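Local coordinates for cytochrome P450 RhF (Acinetobacter radioresistens, PDB 6RO8), which probably acts as a heme-thiolate monooxygenase, this chain being the heme domain of a longer protein that also has iron-sulfur and flavin-reductase regions, at residues E70-I75 with L341-A346; A346-D351 with E370-G375. All coordinates share one frame; numbering follows the deposited sequence.

How the contacts relate
Contact 1 sets the helix of 70-75 against strand 341-343, and contact 2 sets the short helix that follows this strand against the loop 370-375, which runs into the cysteine-ligand loop. They share A346, and their centres lie 8 Å apart. V72 joins the two: its CG1 is 3.7 Å from L372 CD1 and its CG2 is 4.0 Å from A348 CB, making one continuous apolar patch. The loop side of contact 2 reaches the heme, with T373, F374 and G375 lining its pocket. Contact 1 stands one layer back, the side chain of L343 about 7 Å from the porphyrin (nearest atoms) and that of I75 beside R322, a heme-binding residue.

Contact 1: residues E70-I75 with L341-A346; sequences EDVKAI and LFLVSA
One face of the mixed beta sheet of the cytochrome P450 fold is covered here by helix 69-77, the B helix of P450 nomenclature, whose V72 and I75 press on L341 and L343 of strand 340-343. The axes of 70-75 and 341-343 approach to 9.4 Å and cross at a signed angle of -115°, steeply across one another, so only a short run of each can touch. V72 and I75, three residues apart, share one face of the helix, while L341 and L343 project from the same face of the strand. F342, between them, turns to the other face, where its ring meets that of Y63. No hydrogen bond crosses between the two segments, and the side chains that meet are all aliphatic; branched residues suit the place because they fill the gap between helix and sheet with methyl groups that ask for no polar partner. V72 has CG1 anti to its backbone N (chi1 169°), which brings this methyl within 3.9 Å of L343 CB; the other methyl, CG2, faces V344 N, where the strand leaves the sheet through an inverse gamma turn and a helix begins. R322 and V66, on the strands flanking 340-343, also touch I75, and F82 touches both I75 and L341, so the patch continues across the sheet. I75 reaches L341 with its CG2, 4.2 Å from L341 CD1. The same methyl faces the fork of the neighbouring leucine: I75 CG2 lies 3.8 Å from L343 CD1 and equally far from L343 CD2.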
ATOM      1  N   GLU A  70     -13.441  -9.708 -11.653  1.00 67.66           N
ATOM      2  CA  GLU A  70     -14.836  -9.384 -11.368  1.00 70.55           C
ATOM      3  C   GLU A  70     -15.209  -9.691  -9.916  1.00 72.41           C
ATOM      4  O   GLU A  70     -15.921  -8.905  -9.282  1.00 72.44           O
ATOM      5  CB  GLU A  70     -15.761 -10.121 -12.331  1.00 77.43           C
ATOM      6  CG  GLU A  70     -15.819  -9.542 -13.741  1.00 93.37           C
ATOM      7  CD  GLU A  70     -16.184  -8.053 -13.788  1.00107.93           C
ATOM      8  OE1 GLU A  70     -16.847  -7.548 -12.853  1.00111.70           O
ATOM      9  OE2 GLU A  70     -15.807  -7.382 -14.777  1.00110.21           O
ATOM     10  N   ASP A  71     -14.735 -10.815  -9.365  1.00 70.88           N
ATOM     11  CA  ASP A  71     -15.039 -11.136  -7.970  1.00 77.76           C
ATOM     12  C   ASP A  71     -14.471 -10.079  -7.030  1.00 83.62           C
ATOM     13  O   ASP A  71     -15.179  -9.580  -6.143  1.00 76.80           O
ATOM     14  CB  ASP A  71     -14.480 -12.508  -7.578  1.00 84.45           C
ATOM     15  CG  ASP A  71     -15.017 -13.646  -8.423  1.00 93.48           C
ATOM     16  OD1 ASP A  71     -16.194 -13.588  -8.841  1.00 94.00           O
ATOM     17  OD2 ASP A  71     -14.245 -14.612  -8.651  1.00 91.40           O
ATOM     18  N   VAL A  72     -13.177  -9.746  -7.196  1.00 74.18           N
ATOM     19  CA  VAL A  72     -12.537  -8.770  -6.316  1.00 70.73           C
ATOM     20  C   VAL A  72     -13.264  -7.430  -6.393  1.00 75.44           C
ATOM     21  O   VAL A  72     -13.555  -6.802  -5.367  1.00 77.38           O
ATOM     22  CB  VAL A  72     -11.040  -8.635  -6.661  1.00 66.33           C
ATOM     23  CG1 VAL A  72     -10.393  -7.417  -5.928  1.00 52.85           C
ATOM     24  CG2 VAL A  72     -10.297  -9.949  -6.351  1.00 60.02           C
ATOM     25  N   LYS A  73     -13.613  -6.993  -7.606  1.00 73.92           N
ATOM     26  CA  LYS A  73     -14.366  -5.755  -7.740  1.00 78.37           C
ATOM     27  C   LYS A  73     -15.720  -5.868  -7.058  1.00 78.01           C
ATOM     28  O   LYS A  73     -16.144  -4.950  -6.342  1.00 82.43           O
ATOM     29  CB  LYS A  73     -14.530  -5.393  -9.217  1.00 87.17           C
ATOM     30  CG  LYS A  73     -15.009  -3.972  -9.430  1.00 95.89           C
ATOM     31  CD  LYS A  73     -14.613  -3.431 -10.790  1.00101.92           C
ATOM     32  CE  LYS A  73     -15.841  -3.207 -11.657  1.00110.79           C
ATOM     33  NZ  LYS A  73     -15.530  -2.302 -12.804  1.00114.70           N
ATOM     34  N   ALA A  74     -16.408  -6.991  -7.254  1.00 74.99           N
ATOM     35  CA  ALA A  74     -17.739  -7.147  -6.677  1.00 76.61           C
ATOM     36  C   ALA A  74     -17.700  -7.006  -5.158  1.00 83.94           C
ATOM     37  O   ALA A  74     -18.518  -6.290  -4.565  1.00 75.65           O
ATOM     38  CB  ALA A  74     -18.315  -8.495  -7.084  1.00 75.80           C
ATOM     39  N   ILE A  75     -16.721  -7.650  -4.512  1.00 78.95           N
ATOM     40  CA  ILE A  75     -16.592  -7.553  -3.062  1.00 78.04           C
ATOM     41  C   ILE A  75     -16.264  -6.117  -2.627  1.00 80.86           C
ATOM     42  O   ILE A  75     -16.818  -5.615  -1.634  1.00 76.64           O
ATOM     43  CB  ILE A  75     -15.568  -8.596  -2.570  1.00 73.86           C
ATOM     44  CG1 ILE A  75     -16.126 -10.005  -2.800  1.00 76.26           C
ATOM     45  CG2 ILE A  75     -15.230  -8.411  -1.093  1.00 79.17           C
ATOM     46  CD1 ILE A  75     -15.104 -11.033  -3.259  1.00 79.76           C
ATOM     47  N   LEU A 341     -11.733 -12.644   4.026  1.00 72.91           N
ATOM     48  CA  LEU A 341     -11.423 -12.734   2.604  1.00 69.71           C
ATOM     49  C   LEU A 341     -10.140 -11.973   2.293  1.00 69.44           C
ATOM     50  O   LEU A 341      -9.961 -10.829   2.740  1.00 66.59           O
ATOM     51  CB  LEU A 341     -12.568 -12.165   1.763  1.00 78.93           C
ATOM     52  CG  LEU A 341     -14.004 -12.502   2.191  1.00 77.08           C
ATOM     53  CD1 LEU A 341     -14.990 -11.950   1.162  1.00 82.61           C
ATOM     54  CD2 LEU A 341     -14.175 -13.991   2.316  1.00 73.06           C
ATOM     55  N   PHE A 342      -9.260 -12.600   1.514  1.00 72.39           N
ATOM     56  CA  PHE A 342      -8.157 -11.907   0.847  1.00 63.88           C
ATOM     57  C   PHE A 342      -8.590 -11.562  -0.567  1.00 62.41           C
ATOM     58  O   PHE A 342      -8.897 -12.454  -1.365  1.00 76.08           O
ATOM     59  CB  PHE A 342      -6.890 -12.760   0.818  1.00 63.42           C
ATOM     60  CG  PHE A 342      -5.922 -12.416   1.899  1.00 61.05           C
ATOM     61  CD1 PHE A 342      -5.384 -11.139   1.971  1.00 65.44           C
ATOM     62  CD2 PHE A 342      -5.580 -13.341   2.861  1.00 63.27           C
ATOM     63  CE1 PHE A 342      -4.503 -10.805   2.984  1.00 73.09           C
ATOM     64  CE2 PHE A 342      -4.712 -13.017   3.879  1.00 64.85           C
ATOM     65  CZ  PHE A 342      -4.172 -11.748   3.944  1.00 69.33           C
ATOM     66  N   LEU A 343      -8.654 -10.274  -0.862  1.00 62.96           N
ATOM     67  CA  LEU A 343      -8.906  -9.797  -2.222  1.00 64.87           C
ATOM     68  C   LEU A 343      -7.547  -9.608  -2.881  1.00 66.14           C
ATOM     69  O   LEU A 343      -6.889  -8.590  -2.650  1.00 67.60           O
ATOM     70  CB  LEU A 343      -9.678  -8.481  -2.197  1.00 71.15           C
ATOM     71  CG  LEU A 343     -11.186  -8.488  -1.919  1.00 75.76           C
ATOM     72  CD1 LEU A 343     -11.543  -9.200  -0.628  1.00 75.57           C
ATOM     73  CD2 LEU A 343     -11.740  -7.058  -1.936  1.00 67.43           C
ATOM     74  N   VAL A 344      -7.101 -10.566  -3.697  1.00 64.14           N
ATOM     75  CA  VAL A 344      -5.723 -10.520  -4.214  1.00 65.52           C
ATOM     76  C   VAL A 344      -5.717  -9.652  -5.471  1.00 64.64           C
ATOM     77  O   VAL A 344      -5.811 -10.141  -6.597  1.00 63.19           O
ATOM     78  CB  VAL A 344      -5.146 -11.906  -4.459  1.00 62.61           C
ATOM     79  CG1 VAL A 344      -3.684 -11.775  -4.873  1.00 58.83           C
ATOM     80  CG2 VAL A 344      -5.244 -12.711  -3.219  1.00 67.01           C
ATOM     81  N   SER A 345      -5.554  -8.339  -5.263  1.00 58.79           N
ATOM     82  CA  SER A 345      -5.659  -7.384  -6.364  1.00 65.57           C
ATOM     83  C   SER A 345      -4.548  -7.551  -7.402  1.00 62.22           C
ATOM     84  O   SER A 345      -4.778  -7.293  -8.587  1.00 54.93           O
ATOM     85  CB  SER A 345      -5.668  -5.960  -5.822  1.00 64.22           C
ATOM     86  OG  SER A 345      -4.765  -5.837  -4.752  1.00 67.92           O
ATOM     87  N   ALA A 346      -3.342  -7.959  -6.991  1.00 59.24           N
ATOM     88  CA  ALA A 346      -2.336  -8.349  -7.976  1.00 60.28           C
ATOM     89  C   ALA A 346      -2.881  -9.409  -8.926  1.00 58.84           C
ATOM     90  O   ALA A 346      -2.651  -9.347 -10.138  1.00 62.48           O
ATOM     91  CB  ALA A 346      -1.081  -8.868  -7.274  1.00 52.23           C
TER

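Contact 2: residues A346-D351 with E370-G375; sequences ASANHD and EHLTFG. With HEM (protoporphyrin IX containing Fe), chain B.
Segment 346-351 comes up beside the irregular segment 370-375, with the CA atoms of N349 and H371 5.6 Å apart and a type I turn following from L372 to G375. N349 spans the gap with its amide. Its chi1 of -68° swings the group across to the loop, where OD1 accepts the bond from L372 N at 2.9 Å, fairly straight at 157°, the donor tilted 17° from the carbonyl plane. An asparagine is well suited, since its short amide supplies an acceptor to a buried loop N-H. At its other end, ND2 lies 2.9 Å from T373 OG1, a hydroxyl that is hydrogen-bonded to L311 O of helix 303-314. Alongside, small A348 leaves room for L372, their CB and CD1 atoms 4.0 Å apart. The end of this loop segment enters the P450 heme-binding signature FxxGxxxCxG, which starts at F374 and carries the axial ligand C381. H371, three residues ahead of F374, carries its ring away from 346-351 and meets T373 N with its edge: ND1 accepts a bond at 3.0 Å, nearly in the ring plane, and NE2 is hydrogen-bonded to E308 OE1 of helix 303-314, so both nitrogens are held and the ring's rotation is fixed. Within the turn, G375 N bonds to L372 O at 2.9 Å. F374 sends CE1 to 3.6 Å from C2B of the heme. Glycine fits the end of the turn, where phi is positive and the lack of a side chain lets G375 CA lie 3.4 Å from the heme propionate oxygen O2A.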
ATOM      1  N   ALA A 346      -3.342  -7.959  -6.991  1.00 59.24           N
ATOM      2  CA  ALA A 346      -2.336  -8.349  -7.976  1.00 60.28           C
ATOM      3  C   ALA A 346      -2.881  -9.409  -8.926  1.00 58.84           C
ATOM      4  O   ALA A 346      -2.651  -9.347 -10.138  1.00 62.48           O
ATOM      5  CB  ALA A 346      -1.081  -8.868  -7.274  1.00 52.23           C
ATOM      6  N   SER A 347      -3.621 -10.383  -8.393  1.00 58.87           N
ATOM      7  CA  SER A 347      -4.189 -11.438  -9.221  1.00 58.62           C
ATOM      8  C   SER A 347      -5.273 -10.891 -10.132  1.00 67.51           C
ATOM      9  O   SER A 347      -5.361 -11.266 -11.309  1.00 61.86           O
ATOM     10  CB  SER A 347      -4.755 -12.542  -8.334  1.00 55.17           C
ATOM     11  OG  SER A 347      -5.416 -13.502  -9.120  1.00 59.59           O
ATOM     12  N   ALA A 348      -6.127 -10.022  -9.583  1.00 66.78           N
ATOM     13  CA  ALA A 348      -7.219  -9.463 -10.367  1.00 69.33           C
ATOM     14  C   ALA A 348      -6.683  -8.614 -11.508  1.00 70.74           C
ATOM     15  O   ALA A 348      -7.279  -8.559 -12.596  1.00 65.22           O
ATOM     16  CB  ALA A 348      -8.126  -8.628  -9.473  1.00 65.05           C
ATOM     17  N   ASN A 349      -5.558  -7.932 -11.266  1.00 68.76           N
ATOM     18  CA  ASN A 349      -4.942  -7.085 -12.270  1.00 72.89           C
ATOM     19  C   ASN A 349      -4.230  -7.891 -13.338  1.00 77.37           C
ATOM     20  O   ASN A 349      -3.904  -7.330 -14.394  1.00 78.72           O
ATOM     21  CB  ASN A 349      -3.981  -6.103 -11.614  1.00 64.94           C
ATOM     22  CG  ASN A 349      -4.703  -5.075 -10.754  1.00 68.94           C
ATOM     23  OD1 ASN A 349      -5.935  -4.940 -10.832  1.00 65.05           O
ATOM     24  ND2 ASN A 349      -3.939  -4.312  -9.955  1.00 56.78           N
ATOM     25  N   HIS A 350      -4.009  -9.188 -13.105  1.00 65.49           N
ATOM     26  CA  HIS A 350      -3.467 -10.069 -14.126  1.00 62.24           C
ATOM     27  C   HIS A 350      -4.518 -11.036 -14.644  1.00 67.77           C
ATOM     28  O   HIS A 350      -4.176 -12.080 -15.211  1.00 70.08           O
ATOM     29  CB  HIS A 350      -2.258 -10.810 -13.577  1.00 60.13           C
ATOM     30  CG  HIS A 350      -1.039  -9.953 -13.476  1.00 66.10           C
ATOM     31  ND1 HIS A 350       0.044 -10.097 -14.314  1.00 68.59           N
ATOM     32  CD2 HIS A 350      -0.745  -8.917 -12.656  1.00 67.28           C
ATOM     33  CE1 HIS A 350       0.965  -9.206 -13.997  1.00 69.38           C
ATOM     34  NE2 HIS A 350       0.505  -8.466 -13.005  1.00 67.96           N
ATOM     35  N   ASP A 351      -5.795 -10.708 -14.434  1.00 68.57           N
ATOM     36  CA  ASP A 351      -6.905 -11.542 -14.873  1.00 72.37           C
ATOM     37  C   ASP A 351      -7.045 -11.437 -16.390  1.00 79.48           C
ATOM     38  O   ASP A 351      -7.447 -10.392 -16.926  1.00 69.73           O
ATOM     39  CB  ASP A 351      -8.192 -11.124 -14.166  1.00 74.63           C
ATOM     40  CG  ASP A 351      -9.321 -12.141 -14.335  1.00 79.05           C
ATOM     41  OD1 ASP A 351      -9.197 -13.051 -15.188  1.00 77.62           O
ATOM     42  OD2 ASP A 351     -10.345 -12.017 -13.628  1.00 74.20           O
ATOM     43  N   GLU A 370      -8.372   0.800 -15.064  1.00 74.13           N
ATOM     44  CA  GLU A 370      -9.368  -0.041 -14.408  1.00 73.26           C
ATOM     45  C   GLU A 370      -8.764  -0.993 -13.369  1.00 74.33           C
ATOM     46  O   GLU A 370      -9.520  -1.764 -12.760  1.00 74.13           O
ATOM     47  CB  GLU A 370     -10.140  -0.833 -15.457  1.00 75.09           C
ATOM     48  CG  GLU A 370     -11.126   0.013 -16.251  1.00 85.07           C
ATOM     49  CD  GLU A 370     -11.816  -0.762 -17.351  1.00100.84           C
ATOM     50  OE1 GLU A 370     -11.324  -1.847 -17.736  1.00110.09           O
ATOM     51  OE2 GLU A 370     -12.863  -0.290 -17.832  1.00112.24           O
ATOM     52  N   HIS A 371      -7.443  -0.966 -13.157  1.00 61.80           N
ATOM     53  CA  HIS A 371      -6.795  -1.828 -12.175  1.00 64.03           C
ATOM     54  C   HIS A 371      -7.377  -1.580 -10.776  1.00 64.91           C
ATOM     55  O   HIS A 371      -8.029  -0.563 -10.517  1.00 70.60           O
ATOM     56  CB  HIS A 371      -5.281  -1.587 -12.176  1.00 56.71           C
ATOM     57  CG  HIS A 371      -4.873  -0.280 -11.557  1.00 65.54           C
ATOM     58  ND1 HIS A 371      -4.954  -0.036 -10.201  1.00 66.26           N
ATOM     59  CD2 HIS A 371      -4.394   0.861 -12.112  1.00 66.96           C
ATOM     60  CE1 HIS A 371      -4.553   1.196  -9.950  1.00 67.14           C
ATOM     61  NE2 HIS A 371      -4.197   1.760 -11.091  1.00 68.79           N
ATOM     62  N   LEU A 372      -7.096  -2.508  -9.851  1.00 54.99           N
ATOM     63  CA  LEU A 372      -7.679  -2.459  -8.509  1.00 63.29           C
ATOM     64  C   LEU A 372      -6.648  -2.219  -7.408  1.00 58.86           C
ATOM     65  O   LEU A 372      -6.955  -2.434  -6.238  1.00 62.45           O
ATOM     66  CB  LEU A 372      -8.469  -3.742  -8.221  1.00 57.30           C
ATOM     67  CG  LEU A 372      -9.597  -3.972  -9.226  1.00 59.32           C
ATOM     68  CD1 LEU A 372     -10.291  -5.307  -9.023  1.00 61.30           C
ATOM     69  CD2 LEU A 372     -10.591  -2.840  -9.117  1.00 53.76           C
ATOM     70  N   THR A 373      -5.437  -1.770  -7.755  1.00 57.35           N
ATOM     71  CA  THR A 373      -4.402  -1.515  -6.752  1.00 53.54           C
ATOM     72  C   THR A 373      -4.845  -0.438  -5.766  1.00 57.70           C
ATOM     73  O   THR A 373      -4.427  -0.456  -4.603  1.00 60.81           O
ATOM     74  CB  THR A 373      -3.078  -1.124  -7.456  1.00 57.21           C
ATOM     75  OG1 THR A 373      -2.708  -2.126  -8.406  1.00 54.27           O
ATOM     76  CG2 THR A 373      -1.920  -0.963  -6.505  1.00 54.38           C
ATOM     77  N   PHE A 374      -5.711   0.484  -6.183  1.00 53.63           N
ATOM     78  CA  PHE A 374      -6.201   1.517  -5.266  1.00 63.66           C
ATOM     79  C   PHE A 374      -7.520   1.142  -4.606  1.00 66.42           C
ATOM     80  O   PHE A 374      -8.114   1.984  -3.907  1.00 74.03           O
ATOM     81  CB  PHE A 374      -6.375   2.866  -5.986  1.00 62.42           C
ATOM     82  CG  PHE A 374      -5.077   3.532  -6.363  1.00 66.98           C
ATOM     83  CD1 PHE A 374      -4.090   3.751  -5.419  1.00 66.87           C
ATOM     84  CD2 PHE A 374      -4.846   3.934  -7.677  1.00 70.15           C
ATOM     85  CE1 PHE A 374      -2.894   4.362  -5.779  1.00 63.42           C
ATOM     86  CE2 PHE A 374      -3.660   4.542  -8.050  1.00 61.57           C
ATOM     87  CZ  PHE A 374      -2.680   4.761  -7.102  1.00 61.17           C
ATOM     88  N   GLY A 375      -7.986  -0.091  -4.820  1.00 59.30           N
ATOM     89  CA  GLY A 375      -9.323  -0.477  -4.443  1.00 68.48           C
ATOM     90  C   GLY A 375     -10.367   0.051  -5.411  1.00 71.87           C
ATOM     91  O   GLY A 375     -10.077   0.540  -6.506  1.00 71.34           O
TER
HETATM   92  CHA HEM B 500      -7.217   3.474   0.923  1.00 58.42           C
HETATM   93  CHB HEM B 500      -3.604   1.711  -1.821  1.00 64.35           C
HETATM   94  CHC HEM B 500      -1.063   5.841  -1.299  1.00 58.30           C
HETATM   95  CHD HEM B 500      -4.475   7.358   1.810  1.00 62.79           C
HETATM   96  C1A HEM B 500      -6.464   2.618   0.150  1.00 59.53           C
HETATM   97  C2A HEM B 500      -6.799   1.257  -0.231  1.00 65.64           C
HETATM   98  C3A HEM B 500      -5.811   0.777  -0.980  1.00 61.68           C
HETATM   99  C4A HEM B 500      -4.791   1.804  -1.109  1.00 66.46           C
HETATM  100  CMA HEM B 500      -5.778  -0.639  -1.592  1.00 53.53           C
HETATM  101  CAA HEM B 500      -8.087   0.490   0.146  1.00 55.70           C
HETATM  102  CBA HEM B 500      -9.029   0.597  -1.036  1.00 55.86           C
HETATM  103  CGA HEM B 500     -10.358  -0.046  -0.746  1.00 62.45           C
HETATM  104  O1A HEM B 500     -10.535  -0.604   0.365  1.00 60.68           O
HETATM  105  O2A HEM B 500     -11.237   0.011  -1.638  1.00 57.16           O
HETATM  106  C1B HEM B 500      -2.658   2.695  -1.991  1.00 62.66           C
HETATM  107  C2B HEM B 500      -1.543   2.640  -2.916  1.00 67.79           C
HETATM  108  C3B HEM B 500      -0.826   3.779  -2.762  1.00 61.48           C
HETATM  109  C4B HEM B 500      -1.474   4.591  -1.741  1.00 63.35           C
HETATM  110  CMB HEM B 500      -1.283   1.445  -3.873  1.00 58.42           C
HETATM  111  CAB HEM B 500       0.442   4.261  -3.506  1.00 56.96           C
HETATM  112  CBB HEM B 500       0.957   3.699  -4.599  1.00 56.08           C
HETATM  113  C1C HEM B 500      -1.761   6.623  -0.405  1.00 64.17           C
HETATM  114  C2C HEM B 500      -1.392   7.932   0.106  1.00 67.48           C
HETATM  115  C3C HEM B 500      -2.362   8.328   0.963  1.00 70.25           C
HETATM  116  C4C HEM B 500      -3.357   7.295   1.018  1.00 64.02           C
HETATM  117  CMC HEM B 500      -0.110   8.686  -0.307  1.00 62.17           C
HETATM  118  CAC HEM B 500      -2.528   9.619   1.811  1.00 72.77           C
HETATM  119  CBC HEM B 500      -1.619  10.595   1.827  1.00 84.17           C
HETATM  120  C1D HEM B 500      -5.498   6.445   1.870  1.00 61.68           C
HETATM  121  C2D HEM B 500      -6.678   6.553   2.696  1.00 64.83           C
HETATM  122  C3D HEM B 500      -7.442   5.495   2.449  1.00 67.66           C
HETATM  123  C4D HEM B 500      -6.774   4.665   1.453  1.00 63.41           C
HETATM  124  CMD HEM B 500      -7.007   7.684   3.693  1.00 65.40           C
HETATM  125  CAD HEM B 500      -8.791   5.216   3.151  1.00 73.07           C
HETATM  126  CBD HEM B 500      -9.962   5.865   2.427  1.00 76.93           C
HETATM  127  CGD HEM B 500     -11.244   5.192   2.863  1.00 80.31           C
HETATM  128  O1D HEM B 500     -11.175   4.277   3.709  1.00 80.11           O
HETATM  129  O2D HEM B 500     -12.340   5.553   2.366  1.00 82.50           O
HETATM  130  NA  HEM B 500      -5.229   2.906  -0.392  1.00 68.45           N
HETATM  131  NB  HEM B 500      -2.582   3.893  -1.295  1.00 64.09           N
HETATM  132  NC  HEM B 500      -2.965   6.274   0.182  1.00 67.64           N
HETATM  133  ND  HEM B 500      -5.592   5.281   1.122  1.00 62.99           N
HETATM  134 FE   HEM B 500      -4.074   4.620  -0.098  1.00 59.25          FE
HETATM  135  O   HOH W   1      -3.206   3.618   1.784  1.00 78.69           O